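Local coordinates for arginine kinase (Anthopleura japonica, PDB 4RF6), which catalyses the reversible transfer of a phosphoryl group from ATP to L-arginine, yielding phosphoarginine and ADP, with two kinase repeats joined in one chain, at residues D119-A123 with N124-R128; G243-I246 with G247-F250; L358-L361 with E362-A365; G406-L409 with Y410-I413. All coordinates share one frame; numbering follows the deposited sequence.

Contact 1 (D119-A123 with N124-R128); sequences DLDPA and NRYIR
The carboxylate of Asp121 reaches across a tight turn and takes up three successive backbone N-H groups, those of Arg125, Tyr126 and Ile127. Asp121 CB lies 4.2 Å from Ile127 CD1, at the margin of a small apolar patch where Ile127 CD1 also meets Leu120 CD1 at 4.0 Å. With CG anti to its own backbone N (chi1 -176°), the carboxylate swings in over the peptides that follow the turn. Asp121 OD1 uses its syn lone pair for Arg125 N at 2.9 Å. Asp121 OD2 carries two bonds: Ile127 N meets this oxygen nearly end-on to the C-O bond at 2.8 Å, and Tyr126 N comes in on the syn side, somewhat out of the carboxylate plane. Three donors thus fix the rotation of this buried group and probably favour its charged form. The main chain itself forms a type I beta turn from Asp121 to Asn124, with Asn124 N bonded to Asp121 O at 3.0 Å. A water lies within hydrogen-bonding distance of Asp121 O and Ile127 O and links the two carbonyls. The turn leads into strand 127-136, where Ile127 packs on Val290 and Val292 of strand 286-293. Leu120 and Tyr126 lie against helix 344-370, and Arg125 stretches away to Asp411.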
loop_
_atom_site.group_PDB
_atom_site.type_symbol
_atom_site.label_atom_id
_atom_site.label_comp_id
_atom_site.label_asym_id
_atom_site.label_seq_id
_atom_site.Cartn_x
_atom_site.Cartn_y
_atom_site.Cartn_z
ATOM N N ASP A 119 -17.656 -1.945 3.923
ATOM C CA ASP A 119 -16.285 -1.420 3.978
ATOM C C ASP A 119 -16.108 -0.270 4.981
ATOM O O ASP A 119 -16.722 0.789 4.841
ATOM C CB ASP A 119 -15.819 -0.996 2.581
ATOM C CG ASP A 119 -14.306 -0.847 2.488
ATOM O OD1 ASP A 119 -13.597 -1.316 3.406
ATOM O OD2 ASP A 119 -13.833 -0.270 1.488
ATOM N N LEU A 120 -15.267 -0.493 5.989
ATOM C CA LEU A 120 -15.112 0.440 7.112
ATOM C C LEU A 120 -14.532 1.796 6.728
ATOM O O LEU A 120 -14.994 2.835 7.208
ATOM C CB LEU A 120 -14.232 -0.177 8.206
ATOM C CG LEU A 120 -14.868 -1.272 9.052
ATOM C CD1 LEU A 120 -13.868 -1.904 10.009
ATOM C CD2 LEU A 120 -16.056 -0.708 9.811
ATOM N N ASP A 121 -13.521 1.780 5.866
ATOM C CA ASP A 121 -12.681 2.955 5.667
ATOM C C ASP A 121 -12.149 3.047 4.233
ATOM O O ASP A 121 -10.949 2.903 4.001
ATOM C CB ASP A 121 -11.531 2.877 6.673
ATOM C CG ASP A 121 -10.629 4.084 6.640
ATOM O OD1 ASP A 121 -11.097 5.184 6.263
ATOM O OD2 ASP A 121 -9.445 3.918 7.008
ATOM N N PRO A 122 -13.047 3.287 3.260
ATOM C CA PRO A 122 -12.641 3.348 1.851
ATOM C C PRO A 122 -11.726 4.532 1.588
ATOM O O PRO A 122 -10.919 4.487 0.663
ATOM C CB PRO A 122 -13.965 3.582 1.106
ATOM C CG PRO A 122 -15.041 3.227 2.070
ATOM C CD PRO A 122 -14.489 3.541 3.426
ATOM N N ALA A 123 -11.871 5.587 2.387
ATOM C CA ALA A 123 -11.070 6.799 2.225
ATOM C C ALA A 123 -9.684 6.622 2.838
ATOM O O ALA A 123 -8.829 7.501 2.711
ATOM C CB ALA A 123 -11.775 7.991 2.836
ATOM N N ASN A 124 -9.486 5.490 3.512
ATOM C CA ASN A 124 -8.201 5.129 4.102
ATOM C C ASN A 124 -7.689 6.159 5.106
ATOM O O ASN A 124 -6.493 6.456 5.146
ATOM C CB ASN A 124 -7.166 4.871 2.995
ATOM C CG ASN A 124 -7.650 3.856 1.975
ATOM O OD1 ASN A 124 -7.881 2.687 2.308
ATOM N ND2 ASN A 124 -7.798 4.290 0.726
ATOM N N ARG A 125 -8.606 6.691 5.914
ATOM C CA ARG A 125 -8.274 7.680 6.930
ATOM C C ARG A 125 -7.603 7.052 8.149
ATOM O O ARG A 125 -6.913 7.743 8.909
ATOM C CB ARG A 125 -9.533 8.429 7.384
ATOM C CG ARG A 125 -10.228 9.258 6.299
ATOM C CD ARG A 125 -11.530 9.854 6.834
ATOM N NE ARG A 125 -12.186 10.729 5.870
ATOM C CZ ARG A 125 -11.977 12.040 5.790
ATOM N NH1 ARG A 125 -11.126 12.632 6.623
ATOM N NH2 ARG A 125 -12.616 12.760 4.881
ATOM N N TYR A 126 -7.801 5.748 8.339
ATOM C CA TYR A 126 -7.309 5.066 9.536
ATOM C C TYR A 126 -6.647 3.721 9.251
ATOM O O TYR A 126 -5.526 3.464 9.697
ATOM C CB TYR A 126 -8.452 4.875 10.544
ATOM C CG TYR A 126 -9.130 6.172 10.898
ATOM C CD1 TYR A 126 -8.539 7.061 11.785
ATOM C CD2 TYR A 126 -10.345 6.520 10.326
ATOM C CE1 TYR A 126 -9.144 8.258 12.101
ATOM C CE2 TYR A 126 -10.961 7.719 10.634
ATOM C CZ TYR A 126 -10.355 8.583 11.524
ATOM O OH TYR A 126 -10.959 9.778 11.844
ATOM N N ILE A 127 -7.350 2.870 8.514
ATOM C CA ILE A 127 -6.903 1.506 8.263
ATOM C C ILE A 127 -5.963 1.475 7.058
ATOM O O ILE A 127 -6.221 2.123 6.039
ATOM C CB ILE A 127 -8.116 0.562 8.058
ATOM C CG1 ILE A 127 -8.988 0.535 9.319
ATOM C CG2 ILE A 127 -7.664 -0.841 7.690
ATOM C CD1 ILE A 127 -10.307 -0.220 9.153
ATOM N N ARG A 128 -4.862 0.736 7.181
ATOM C CA ARG A 128 -3.840 0.735 6.143
ATOM C C ARG A 128 -3.822 -0.557 5.338
ATOM O O ARG A 128 -3.555 -0.543 4.132
ATOM C CB ARG A 128 -2.465 1.022 6.751
ATOM C CG ARG A 128 -2.331 2.448 7.266
ATOM C CD ARG A 128 -0.979 2.711 7.899
ATOM N NE ARG A 128 -0.819 4.130 8.213
ATOM C CZ ARG A 128 0.347 4.721 8.440
ATOM N NH1 ARG A 128 1.470 4.018 8.391
ATOM N NH2 ARG A 128 0.389 6.018 8.713
HETATM O O HOH W 1 -8.794 1.642 4.911
#

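Contact 2 (G243-I246 with G247-F250); sequences GSDI and GSVF
Asp245 and Ser248 face each other across the first turn of helix 246-264, the carboxylate of one lying beside the CB of the other. Asp245 is the N-cap. Its CG stands anti to its backbone N (chi1 -158°), which brings the carboxylate back over the helix end, with Asp245 OD1 3.2 Å from Ser248 N. The bond is fairly straight at its hydrogen, 161°, yet the donor sits above the carboxylate plane, so the N-H points at the face of the carboxylate rather than into its plane. Asp245 OD2 rests 3.5 Å from Ser248 CB, while Ser248 OG is turned anti to its own backbone N. A water completes the cap by donating to Asp245 OD1 and accepting from Gly247 N at 2.9 Å, so OD1 serves one peptide directly and its predecessor through solvent.

Ile246 points away from the turn into the core, onto Thr130 and Ile132 of strand 127-136 and Val348, Met351 and Tyr352 of helix 344-370. Val249 instead points back toward the turn, Val249 CG2 lying 3.5 Å from Asp245 O, and also touches Ile132. The regular helical bonds begin here, Val249 N to Asp245 O at 3.1 Å and Phe250 N to Ile246 O at 2.9 Å.

Asp245 is also the centre of an inverse gamma turn, in which Ile246 N bonds to Ser244 O. The chemistry is that of a classical N-cap: an acidic side chain and a water occupy N-H groups that lack helical carbonyl partners, and the helix dipole would probably favour the negative charge.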
loop_
_atom_site.group_PDB
_atom_site.type_symbol
_atom_site.label_atom_id
_atom_site.label_comp_id
_atom_site.label_asym_id
_atom_site.label_seq_id
_atom_site.Cartn_x
_atom_site.Cartn_y
_atom_site.Cartn_z
ATOM N N GLY A 243 -5.817 -1.187 2.508
ATOM C CA GLY A 243 -7.150 -0.696 2.802
ATOM C C GLY A 243 -7.874 -1.518 3.854
ATOM O O GLY A 243 -7.256 -2.294 4.590
ATOM N N SER A 244 -9.195 -1.370 3.904
ATOM C CA SER A 244 -9.985 -1.852 5.035
ATOM C C SER A 244 -10.979 -2.967 4.705
ATOM O O SER A 244 -11.652 -3.482 5.599
ATOM C CB SER A 244 -10.770 -0.673 5.616
ATOM O OG SER A 244 -11.545 -0.051 4.600
ATOM N N ASP A 245 -11.099 -3.323 3.429
ATOM C CA ASP A 245 -12.210 -4.165 2.984
ATOM C C ASP A 245 -12.062 -5.642 3.379
ATOM O O ASP A 245 -11.872 -6.508 2.525
ATOM C CB ASP A 245 -12.393 -4.022 1.469
ATOM C CG ASP A 245 -13.783 -4.407 1.007
ATOM O OD1 ASP A 245 -14.518 -5.055 1.785
ATOM O OD2 ASP A 245 -14.128 -4.070 -0.145
ATOM N N ILE A 246 -12.169 -5.929 4.672
ATOM C CA ILE A 246 -12.015 -7.296 5.158
ATOM C C ILE A 246 -13.092 -8.229 4.593
ATOM O O ILE A 246 -12.872 -9.438 4.467
ATOM C CB ILE A 246 -11.973 -7.355 6.715
ATOM C CG1 ILE A 246 -11.591 -8.759 7.194
ATOM C CG2 ILE A 246 -13.294 -6.919 7.319
ATOM C CD1 ILE A 246 -11.400 -8.871 8.692
ATOM N N GLY A 247 -14.246 -7.665 4.240
ATOM C CA GLY A 247 -15.308 -8.441 3.618
ATOM C C GLY A 247 -14.859 -9.040 2.296
ATOM O O GLY A 247 -15.023 -10.240 2.044
ATOM N N SER A 248 -14.274 -8.200 1.450
ATOM C CA SER A 248 -13.762 -8.651 0.157
ATOM C C SER A 248 -12.586 -9.621 0.303
ATOM O O SER A 248 -12.457 -10.574 -0.466
ATOM C CB SER A 248 -13.358 -7.451 -0.698
ATOM O OG SER A 248 -12.629 -7.859 -1.838
ATOM N N VAL A 249 -11.729 -9.368 1.291
ATOM C CA VAL A 249 -10.573 -10.226 1.556
ATOM C C VAL A 249 -11.009 -11.639 1.962
ATOM O O VAL A 249 -10.444 -12.634 1.502
ATOM C CB VAL A 249 -9.671 -9.635 2.655
ATOM C CG1 VAL A 249 -8.646 -10.665 3.132
ATOM C CG2 VAL A 249 -8.970 -8.374 2.170
ATOM N N PHE A 250 -12.011 -11.715 2.832
ATOM C CA PHE A 250 -12.507 -12.995 3.318
ATOM C C PHE A 250 -13.285 -13.729 2.235
ATOM O O PHE A 250 -13.235 -14.959 2.145
ATOM C CB PHE A 250 -13.379 -12.800 4.559
ATOM C CG PHE A 250 -13.755 -14.087 5.243
ATOM C CD1 PHE A 250 -12.775 -14.996 5.625
ATOM C CD2 PHE A 250 -15.084 -14.384 5.514
ATOM C CE1 PHE A 250 -13.114 -16.186 6.256
ATOM C CE2 PHE A 250 -15.437 -15.569 6.147
ATOM C CZ PHE A 250 -14.449 -16.473 6.520
HETATM O O HOH W 2 -15.510 -5.102 4.432
#

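Contact 3 (L358-L361 with E362-A365)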
loop_
_atom_site.group_PDB
_atom_site.type_symbol
_atom_site.label_atom_id
_atom_site.label_comp_id
_atom_site.label_asym_id
_atom_site.label_seq_id
_atom_site.Cartn_x
_atom_site.Cartn_y
_atom_site.Cartn_z
ATOM N N LEU A 358 -12.841 0.386 17.696
ATOM C CA LEU A 358 -11.578 1.105 17.862
ATOM C C LEU A 358 -11.497 2.312 16.930
ATOM O O LEU A 358 -10.969 3.362 17.308
ATOM C CB LEU A 358 -10.382 0.179 17.612
ATOM C CG LEU A 358 -10.139 -0.979 18.582
ATOM C CD1 LEU A 358 -9.059 -1.909 18.068
ATOM C CD2 LEU A 358 -9.758 -0.461 19.956
ATOM N N MET A 359 -12.010 2.159 15.712
ATOM C CA MET A 359 -11.997 3.256 14.749
ATOM C C MET A 359 -12.940 4.383 15.180
ATOM O O MET A 359 -12.588 5.559 15.094
ATOM C CB MET A 359 -12.340 2.764 13.335
ATOM C CG MET A 359 -12.156 3.828 12.255
ATOM S SD MET A 359 -12.311 3.187 10.570
ATOM C CE MET A 359 -14.093 3.082 10.414
ATOM N N GLU A 360 -14.129 4.025 15.658
ATOM C CA GLU A 360 -15.090 5.023 16.125
ATOM C C GLU A 360 -14.568 5.818 17.322
ATOM O O GLU A 360 -14.918 6.988 17.503
ATOM C CB GLU A 360 -16.437 4.371 16.445
ATOM C CG GLU A 360 -17.216 3.940 15.208
ATOM C CD GLU A 360 -17.696 5.121 14.376
ATOM O OE1 GLU A 360 -17.951 6.196 14.962
ATOM O OE2 GLU A 360 -17.818 4.977 13.139
ATOM N N LEU A 361 -13.722 5.179 18.126
ATOM C CA LEU A 361 -13.034 5.853 19.225
ATOM C C LEU A 361 -12.066 6.911 18.702
ATOM O O LEU A 361 -12.046 8.043 19.190
ATOM C CB LEU A 361 -12.260 4.849 20.082
ATOM C CG LEU A 361 -12.963 4.043 21.173
ATOM C CD1 LEU A 361 -11.921 3.373 22.061
ATOM C CD2 LEU A 361 -13.897 4.919 22.006
ATOM N N GLU A 362 -11.249 6.530 17.721
ATOM C CA GLU A 362 -10.320 7.461 17.087
ATOM C C GLU A 362 -11.083 8.629 16.457
ATOM O O GLU A 362 -10.674 9.788 16.573
ATOM C CB GLU A 362 -9.478 6.738 16.028
ATOM C CG GLU A 362 -8.331 7.569 15.449
ATOM C CD GLU A 362 -7.226 7.818 16.455
ATOM O OE1 GLU A 362 -7.149 7.063 17.445
ATOM O OE2 GLU A 362 -6.436 8.767 16.257
ATOM N N LYS A 363 -12.201 8.319 15.805
ATOM C CA LYS A 363 -13.009 9.339 15.134
ATOM C C LYS A 363 -13.650 10.329 16.111
ATOM O O LYS A 363 -13.736 11.531 15.823
ATOM C CB LYS A 363 -14.077 8.685 14.253
ATOM C CG LYS A 363 -13.535 8.086 12.965
ATOM C CD LYS A 363 -14.479 7.050 12.369
ATOM C CE LYS A 363 -15.806 7.663 11.951
ATOM N NZ LYS A 363 -16.676 6.668 11.257
ATOM N N GLU A 364 -14.108 9.821 17.255
ATOM C CA GLU A 364 -14.691 10.663 18.300
ATOM C C GLU A 364 -13.652 11.650 18.796
ATOM O O GLU A 364 -13.932 12.830 18.974
ATOM C CB GLU A 364 -15.159 9.816 19.487
ATOM C CG GLU A 364 -16.489 9.094 19.316
ATOM C CD GLU A 364 -16.852 8.287 20.551
ATOM O OE1 GLU A 364 -16.292 8.578 21.629
ATOM O OE2 GLU A 364 -17.681 7.358 20.443
ATOM N N ALA A 365 -12.448 11.144 19.026
ATOM C CA ALA A 365 -11.349 11.957 19.532
ATOM C C ALA A 365 -10.986 13.057 18.544
ATOM O O ALA A 365 -10.713 14.196 18.934
ATOM C CB ALA A 365 -10.146 11.087 19.817
#
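Met359 and Lys363, one helical turn apart, lie against each other on the side of helix 344-370 where Tyr126 packs, Met359 CG being 4.0 Å from Lys363 CD. The aliphatic part of the lysine also runs over the Met359 carbonyl, with Lys363 CG 3.4 Å from Met359 O. A bend at chi3 (64°) then turns the end of the chain toward Glu360. Glu360 folds in turn at chi2 (-68°), and the two chains converge in a salt bridge between Lys363 NZ and Glu360 OE2 at 2.8 Å. The ammonium approaches from above the carboxylate plane, and Glu360 OE1 stays farther off, 3.9 Å from Lys363 NZ.

Close packing is found on the sides turned toward the protein. Leu358 is buried against Phe303, Ile306 and Leu307 of helix 303-310, and Leu361 reaches Ile306 as well as Ala297. Glu362 is buried too, beside Tyr126, but its carboxylate is satisfied by His296 ND1 and Ala297 N, which ties this helix to helix 295-298.

The looser side carries Glu360, Lys363 and Glu364. Of these Glu364 is exposed; it extends beyond its CG and touches its predecessors mainly through that atom, Glu364 CG lying 3.2 Å from Glu360 O. The carboxylates of Glu364 and Glu360 are not in contact.

Regular bonds from each N-H to the carbonyl four residues earlier, such as Lys363 N to Met359 O at 2.9 Å, hold the backbone throughout. The whole is typical of an amphipathic alpha-helix with an i to i+3 Glu-Lys salt bridge, here in the long helix 344-370, whose last residues reach the boundary between the two repeats.

Contact 4 (G406-L409 with Y410-I413); sequences GISL and YDCI
Ser408 and Asp411 exchange two hydrogen bonds in a capping box at the start of helix 409-418. Ser408 N gives an almost straight bond (174°) to Asp411 OD2 at 2.9 Å, entering from above the carboxylate plane. In the reverse direction Asp411 N donates a hydrogen bond to Ser408 OG at 3.0 Å. The serine hydroxyl can accept it because its OG sits between the backbone N and the carbonyl carbon (chi1 72°), which turns it over the open helix end.

The aspartate has further duties: OD1 forms a salt bridge with Arg370 and OD2 another with Arg125 of the first repeat. Next to the box the helical bonds begin, with Cys412 N to Ser408 O rather long at 3.3 Å and Ile413 N to Leu409 O shorter at 3.0 Å.

Farther out the contact is apolar. Ile407 lies across the Asp411 side chain at about a right angle, Ile407 CG2 being 3.8 Å from Asp411 CB and 3.9 Å from Cys412 SG. On another side of the helix Leu409 CD1 meets Ile413 CG2 at 4.1 Å, and both residues pack on Leu440 of helix 438-448. Ile413 CD1 stands over the centre of one face of the Tyr410 ring, 4.3 Å above its plane.

Such a box satisfies peptide N-H groups at a helix start with side-chain acceptors. Because Asp411 also receives two arginines, its carboxylate is probably held in the charged form, and the same group that closes the helix end joins it electrostatically to the preceding repeat.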
loop_
_atom_site.group_PDB
_atom_site.type_symbol
_atom_site.label_atom_id
_atom_site.label_comp_id
_atom_site.label_asym_id
_atom_site.label_seq_id
_atom_site.Cartn_x
_atom_site.Cartn_y
_atom_site.Cartn_z
ATOM N N GLY A 406 -17.379 13.270 1.119
ATOM C CA GLY A 406 -17.061 13.224 2.539
ATOM C C GLY A 406 -15.963 14.168 3.012
ATOM O O GLY A 406 -15.452 14.025 4.131
ATOM N N ILE A 407 -15.605 15.141 2.176
ATOM C CA ILE A 407 -14.523 16.064 2.516
ATOM C C ILE A 407 -15.017 17.215 3.397
ATOM O O ILE A 407 -15.975 17.905 3.044
ATOM C CB ILE A 407 -13.839 16.643 1.250
ATOM C CG1 ILE A 407 -13.541 15.535 0.237
ATOM C CG2 ILE A 407 -12.549 17.374 1.625
ATOM C CD1 ILE A 407 -12.577 14.457 0.762
ATOM N N SER A 408 -14.362 17.428 4.538
ATOM C CA SER A 408 -14.720 18.547 5.406
ATOM C C SER A 408 -13.787 19.735 5.190
ATOM O O SER A 408 -12.765 19.624 4.510
ATOM C CB SER A 408 -14.675 18.136 6.875
ATOM O OG SER A 408 -13.335 17.972 7.305
ATOM N N LEU A 409 -14.149 20.877 5.765
ATOM C CA LEU A 409 -13.265 22.038 5.759
ATOM C C LEU A 409 -11.948 21.691 6.433
ATOM O O LEU A 409 -10.874 22.077 5.963
ATOM C CB LEU A 409 -13.904 23.214 6.496
ATOM C CG LEU A 409 -13.022 24.458 6.595
ATOM C CD1 LEU A 409 -12.888 25.107 5.235
ATOM C CD2 LEU A 409 -13.568 25.458 7.609
ATOM N N TYR A 410 -12.028 20.965 7.546
ATOM C CA TYR A 410 -10.825 20.648 8.302
ATOM C C TYR A 410 -9.909 19.726 7.507
ATOM O O TYR A 410 -8.685 19.839 7.607
ATOM C CB TYR A 410 -11.149 20.043 9.672
ATOM C CG TYR A 410 -10.221 20.547 10.760
ATOM C CD1 TYR A 410 -8.852 20.300 10.701
ATOM C CD2 TYR A 410 -10.712 21.273 11.834
ATOM C CE1 TYR A 410 -7.996 20.766 11.686
ATOM C CE2 TYR A 410 -9.868 21.741 12.828
ATOM C CZ TYR A 410 -8.515 21.486 12.747
ATOM O OH TYR A 410 -7.672 21.950 13.732
ATOM N N ASP A 411 -10.495 18.820 6.723
ATOM C CA ASP A 411 -9.710 18.026 5.779
ATOM C C ASP A 411 -8.881 18.955 4.892
ATOM O O ASP A 411 -7.682 18.742 4.692
ATOM C CB ASP A 411 -10.617 17.159 4.890
ATOM C CG ASP A 411 -11.226 15.990 5.636
ATOM O OD1 ASP A 411 -10.610 15.539 6.624
ATOM O OD2 ASP A 411 -12.312 15.522 5.229
ATOM N N CYS A 412 -9.529 19.995 4.372
ATOM C CA CYS A 412 -8.879 20.903 3.426
ATOM C C CYS A 412 -7.766 21.732 4.051
ATOM O O CYS A 412 -6.756 22.007 3.406
ATOM C CB CYS A 412 -9.909 21.839 2.795
ATOM S SG CYS A 412 -11.053 21.003 1.685
ATOM N N ILE A 413 -7.944 22.125 5.310
ATOM C CA ILE A 413 -6.995 23.030 5.949
ATOM C C ILE A 413 -5.950 22.292 6.783
ATOM O O ILE A 413 -5.000 22.903 7.283
ATOM C CB ILE A 413 -7.724 24.058 6.837
ATOM C CG1 ILE A 413 -8.217 23.388 8.125
ATOM C CG2 ILE A 413 -8.883 24.698 6.067
ATOM C CD1 ILE A 413 -8.778 24.357 9.137
#

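From the N terminus, contact 1 closes the turn that opens strand 127-136. Contact 2 follows where strand 235-242 gives way to helix 246-264, and the two meet through Asp119 with Ser244 and through the backbone of Arg128 and Gly243. Contact 3 lies within the single helix 344-370 and closes no loop; Tyr126 of contact 1 packs against its Met359, Glu362 and Lys363. Contact 4 starts helix 409-418 in the second repeat. All four come in series, none nested or crossed. Contact 1 is the hub, touching each of the others and joined to contact 4 across the repeats, whereas contacts 3 and 4 stay about 10 Å apart at their nearest atoms.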